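Local coordinates for nickel ABC transporter (Nickel-binding protein) (Bacillus halodurans, PDB 3T66) that probably serves as the solute-binding component of an ABC importer, perhaps for nickel or peptides, at residues A[34-48]-A[473-485]. Residues are numbered along the deposited sequence; the frame is centred on the assembly and turned at random.
Sequences YIPVRAGITETLVRV and TTRSEYYMITNQL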
# COMPACT_ATOMS: atom_id res chain seq x y z
N TYR A 34 12.81 4.78 1.17
CA TYR A 34 12.37 4.63 2.56
C TYR A 34 13.30 3.80 3.38
O TYR A 34 12.94 3.32 4.45
CB TYR A 34 10.97 4.05 2.66
CG TYR A 34 9.90 4.86 1.98
CD1 TYR A 34 10.14 6.17 1.55
CD2 TYR A 34 8.63 4.32 1.77
CE1 TYR A 34 9.15 6.90 0.92
CE2 TYR A 34 7.64 5.05 1.15
CZ TYR A 34 7.89 6.34 0.73
OH TYR A 34 6.88 7.06 0.13
N ILE A 35 14.51 3.68 2.89
CA ILE A 35 15.48 2.79 3.44
C ILE A 35 15.87 3.22 4.83
O ILE A 35 16.01 2.39 5.71
CB ILE A 35 16.66 2.70 2.49
CG1 ILE A 35 16.11 2.27 1.10
CG2 ILE A 35 17.79 1.87 3.11
CD1 ILE A 35 16.69 0.99 0.40
N PRO A 36 15.99 4.53 5.07
CA PRO A 36 16.28 4.93 6.45
C PRO A 36 15.41 4.24 7.47
O PRO A 36 15.92 3.63 8.43
CB PRO A 36 16.02 6.42 6.42
CG PRO A 36 16.52 6.80 5.03
CD PRO A 36 16.11 5.66 4.13
N VAL A 37 14.10 4.30 7.27
CA VAL A 37 13.16 3.65 8.16
C VAL A 37 13.26 2.14 8.06
O VAL A 37 13.19 1.43 9.09
CB VAL A 37 11.72 4.16 7.93
CG1 VAL A 37 10.70 3.35 8.75
CG2 VAL A 37 11.63 5.60 8.30
N ARG A 38 13.44 1.64 6.84
CA ARG A 38 13.53 0.18 6.63
C ARG A 38 14.71 -0.50 7.34
O ARG A 38 14.60 -1.63 7.83
CB ARG A 38 13.47 -0.17 5.15
CG ARG A 38 12.09 0.13 4.60
CD ARG A 38 11.96 -0.09 3.11
NE ARG A 38 10.75 0.56 2.60
CZ ARG A 38 10.06 0.15 1.54
NH1 ARG A 38 10.41 -0.94 0.90
NH2 ARG A 38 8.98 0.80 1.15
N ALA A 39 15.81 0.23 7.45
CA ALA A 39 16.99 -0.33 8.05
C ALA A 39 17.02 0.01 9.51
O ALA A 39 17.93 -0.40 10.22
CB ALA A 39 18.24 0.19 7.35
N GLY A 40 16.04 0.77 9.96
CA GLY A 40 15.88 1.06 11.39
C GLY A 40 16.83 2.14 11.88
O GLY A 40 17.27 2.10 13.03
N ILE A 41 17.13 3.10 11.01
CA ILE A 41 17.89 4.27 11.45
C ILE A 41 16.94 5.30 12.05
O ILE A 41 17.29 6.05 13.00
CB ILE A 41 18.65 4.92 10.26
CG1 ILE A 41 19.64 3.93 9.68
CG2 ILE A 41 19.38 6.13 10.70
CD1 ILE A 41 19.82 4.02 8.22
N THR A 42 15.73 5.29 11.52
CA THR A 42 14.90 6.46 11.48
C THR A 42 13.45 6.02 11.67
O THR A 42 13.10 4.89 11.29
CB THR A 42 15.17 7.17 10.11
OG1 THR A 42 15.93 8.36 10.34
CG2 THR A 42 13.91 7.53 9.34
N GLU A 43 12.64 6.88 12.28
CA GLU A 43 11.24 6.59 12.63
C GLU A 43 10.31 7.79 12.49
O GLU A 43 10.76 8.91 12.30
CB GLU A 43 11.18 6.14 14.08
CG GLU A 43 12.09 4.99 14.36
CD GLU A 43 12.27 4.73 15.84
OE1 GLU A 43 12.37 5.70 16.61
OE2 GLU A 43 12.33 3.54 16.23
N THR A 44 9.01 7.60 12.64
CA THR A 44 8.08 8.66 12.27
C THR A 44 7.31 9.04 13.50
O THR A 44 7.40 8.32 14.49
CB THR A 44 7.12 8.14 11.19
OG1 THR A 44 6.63 6.88 11.63
CG2 THR A 44 7.83 7.99 9.79
N LEU A 45 6.55 10.13 13.46
CA LEU A 45 5.73 10.49 14.61
C LEU A 45 4.62 9.48 14.89
O LEU A 45 4.13 9.29 16.02
CB LEU A 45 5.11 11.87 14.43
CG LEU A 45 6.03 13.08 14.18
CD1 LEU A 45 5.27 14.39 13.94
CD2 LEU A 45 6.97 13.28 15.30
N VAL A 46 4.25 8.77 13.86
CA VAL A 46 3.05 8.01 13.93
C VAL A 46 3.27 6.85 13.02
O VAL A 46 4.05 6.99 12.12
CB VAL A 46 1.93 8.95 13.55
CG1 VAL A 46 1.08 8.39 12.54
CG2 VAL A 46 1.16 9.28 14.77
N ARG A 47 2.65 5.70 13.28
CA ARG A 47 2.90 4.45 12.54
C ARG A 47 1.60 3.73 12.30
O ARG A 47 0.61 4.07 12.89
CB ARG A 47 3.85 3.48 13.29
CG ARG A 47 3.53 3.26 14.81
CD ARG A 47 4.43 2.22 15.47
NE ARG A 47 4.31 0.93 14.79
CZ ARG A 47 5.30 0.25 14.18
NH1 ARG A 47 6.55 0.69 14.15
NH2 ARG A 47 5.03 -0.91 13.60
N VAL A 48 1.63 2.73 11.44
CA VAL A 48 0.56 1.76 11.25
C VAL A 48 0.81 0.50 12.14
O VAL A 48 1.71 -0.30 11.89
CB VAL A 48 0.54 1.35 9.78
CG1 VAL A 48 -0.47 0.28 9.50
CG2 VAL A 48 0.33 2.54 8.89
N THR A 473 6.93 -9.83 8.58
CA THR A 473 6.75 -9.17 7.27
C THR A 473 5.57 -8.18 7.33
O THR A 473 4.40 -8.59 7.41
CB THR A 473 6.42 -10.17 6.13
OG1 THR A 473 7.08 -11.42 6.34
CG2 THR A 473 6.79 -9.60 4.76
N THR A 474 5.84 -6.89 7.25
CA THR A 474 4.80 -5.90 7.52
C THR A 474 4.01 -5.47 6.31
O THR A 474 4.56 -5.32 5.23
CB THR A 474 5.39 -4.65 8.10
OG1 THR A 474 6.17 -3.99 7.10
CG2 THR A 474 6.21 -5.02 9.33
N ARG A 475 2.72 -5.23 6.53
CA ARG A 475 1.81 -4.87 5.46
C ARG A 475 2.09 -3.54 4.80
O ARG A 475 1.91 -3.41 3.59
CB ARG A 475 0.39 -4.92 5.98
CG ARG A 475 -0.05 -6.35 6.15
CD ARG A 475 -1.52 -6.45 6.51
NE ARG A 475 -1.63 -6.10 7.90
CZ ARG A 475 -1.69 -6.97 8.88
NH1 ARG A 475 -1.72 -8.27 8.62
NH2 ARG A 475 -1.75 -6.51 10.12
N SER A 476 2.52 -2.55 5.57
CA SER A 476 2.76 -1.24 5.01
C SER A 476 4.00 -1.35 4.14
O SER A 476 4.22 -0.57 3.21
CB SER A 476 3.00 -0.25 6.12
OG SER A 476 3.95 -0.77 7.02
N GLU A 477 4.80 -2.35 4.48
CA GLU A 477 6.10 -2.51 3.88
C GLU A 477 7.05 -1.41 4.28
O GLU A 477 7.97 -1.11 3.53
CB GLU A 477 5.95 -2.52 2.37
CG GLU A 477 5.29 -3.77 1.84
CD GLU A 477 5.54 -3.92 0.37
OE1 GLU A 477 6.64 -4.39 0.02
OE2 GLU A 477 4.67 -3.55 -0.42
N TYR A 478 6.84 -0.80 5.44
CA TYR A 478 7.71 0.25 5.87
C TYR A 478 8.66 -0.31 6.88
O TYR A 478 9.70 0.25 7.13
CB TYR A 478 6.95 1.37 6.53
CG TYR A 478 6.01 2.08 5.60
CD1 TYR A 478 6.22 2.07 4.22
CD2 TYR A 478 4.90 2.78 6.10
CE1 TYR A 478 5.34 2.72 3.37
CE2 TYR A 478 4.01 3.44 5.24
CZ TYR A 478 4.24 3.41 3.88
OH TYR A 478 3.36 4.07 3.03
N TYR A 479 8.31 -1.45 7.45
CA TYR A 479 9.05 -1.92 8.58
C TYR A 479 9.67 -3.25 8.30
O TYR A 479 9.00 -4.20 7.92
CB TYR A 479 8.15 -1.98 9.80
CG TYR A 479 7.38 -0.73 9.94
CD1 TYR A 479 8.02 0.46 10.18
CD2 TYR A 479 6.02 -0.71 9.76
CE1 TYR A 479 7.31 1.64 10.29
CE2 TYR A 479 5.31 0.48 9.86
CZ TYR A 479 5.98 1.63 10.12
OH TYR A 479 5.30 2.81 10.21
N MET A 480 10.99 -3.29 8.47
CA MET A 480 11.75 -4.48 8.19
C MET A 480 12.77 -4.65 9.26
O MET A 480 12.65 -5.56 10.06
CB MET A 480 12.36 -4.36 6.83
CG MET A 480 11.33 -3.82 5.86
SD MET A 480 11.86 -4.09 4.21
CE MET A 480 10.53 -3.31 3.28
N ILE A 481 13.76 -3.78 9.36
CA ILE A 481 14.75 -4.01 10.40
C ILE A 481 14.23 -3.29 11.63
O ILE A 481 13.81 -2.15 11.51
CB ILE A 481 16.21 -3.57 9.98
CG1 ILE A 481 16.76 -4.36 8.77
CG2 ILE A 481 17.17 -3.70 11.16
CD1 ILE A 481 16.65 -5.85 8.88
N THR A 482 14.19 -3.98 12.79
CA THR A 482 13.55 -3.48 14.04
C THR A 482 14.18 -4.12 15.27
O THR A 482 14.77 -5.18 15.18
CB THR A 482 12.03 -3.83 14.14
OG1 THR A 482 11.85 -5.20 14.53
CG2 THR A 482 11.33 -3.64 12.83
N ASN A 483 13.99 -3.52 16.44
CA ASN A 483 14.56 -4.07 17.68
C ASN A 483 14.14 -5.50 18.00
O ASN A 483 14.76 -6.17 18.78
CB ASN A 483 14.24 -3.15 18.87
CG ASN A 483 12.73 -2.93 19.08
OD1 ASN A 483 11.89 -3.30 18.24
ND2 ASN A 483 12.39 -2.33 20.21
N GLN A 484 13.08 -5.98 17.39
CA GLN A 484 12.58 -7.25 17.82
C GLN A 484 13.42 -8.37 17.26
O GLN A 484 13.60 -9.35 17.93
CB GLN A 484 11.07 -7.36 17.52
CG GLN A 484 10.18 -6.60 18.55
CD GLN A 484 10.55 -6.92 20.02
OE1 GLN A 484 10.58 -8.10 20.44
NE2 GLN A 484 10.82 -5.88 20.81
N LEU A 485 13.96 -8.22 16.05
CA LEU A 485 14.85 -9.21 15.45
C LEU A 485 15.96 -9.79 16.35
O LEU A 485 16.66 -9.03 17.02
CB LEU A 485 15.55 -8.56 14.30
CG LEU A 485 14.91 -8.49 12.91
CD1 LEU A 485 16.02 -8.29 11.89
CD2 LEU A 485 14.14 -9.76 12.60
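The guanidinium of R47 lies flat on the ring of Y479, a cation-pi stack with its CZ 4.4 Å from the ring centroid and the two planes 27° apart. A bend at chi3 (-59°) folds the arginine, which also makes a cation-pi contact with W58, back over that face; CB of Y478 covers the opposite one, so the ring is sandwiched. One hydrogen bond joins the backbones: I481 N donates to R38 O, 2.8 Å away, in the last turn of the helix, and G40 follows with positive phi as part of a Schellman motif. From the same turn R38 runs extended alongside M480, whose CE comes 3.4 Å from R38 NH1, while E477 O sits over the guanidinium face rather than accepting a bond from it. F19 and F193, from neighbouring strands, also touch R38. Were R38 an alanine, the M480 methyl and the E477 carbonyl would probably lose the group that covers them, and F19 and F193 a neighbour. Apolar contacts complete the seam: V37 CG1 rests 4.1 Å from Y479 CE1, and Y34 meets Y478 obliquely, planes at 79°. The arrangement packs the C-terminal loop against an N-terminal helix and strand, in the periplasmic-binding-protein type II fold expected of solute-binding protein family 5.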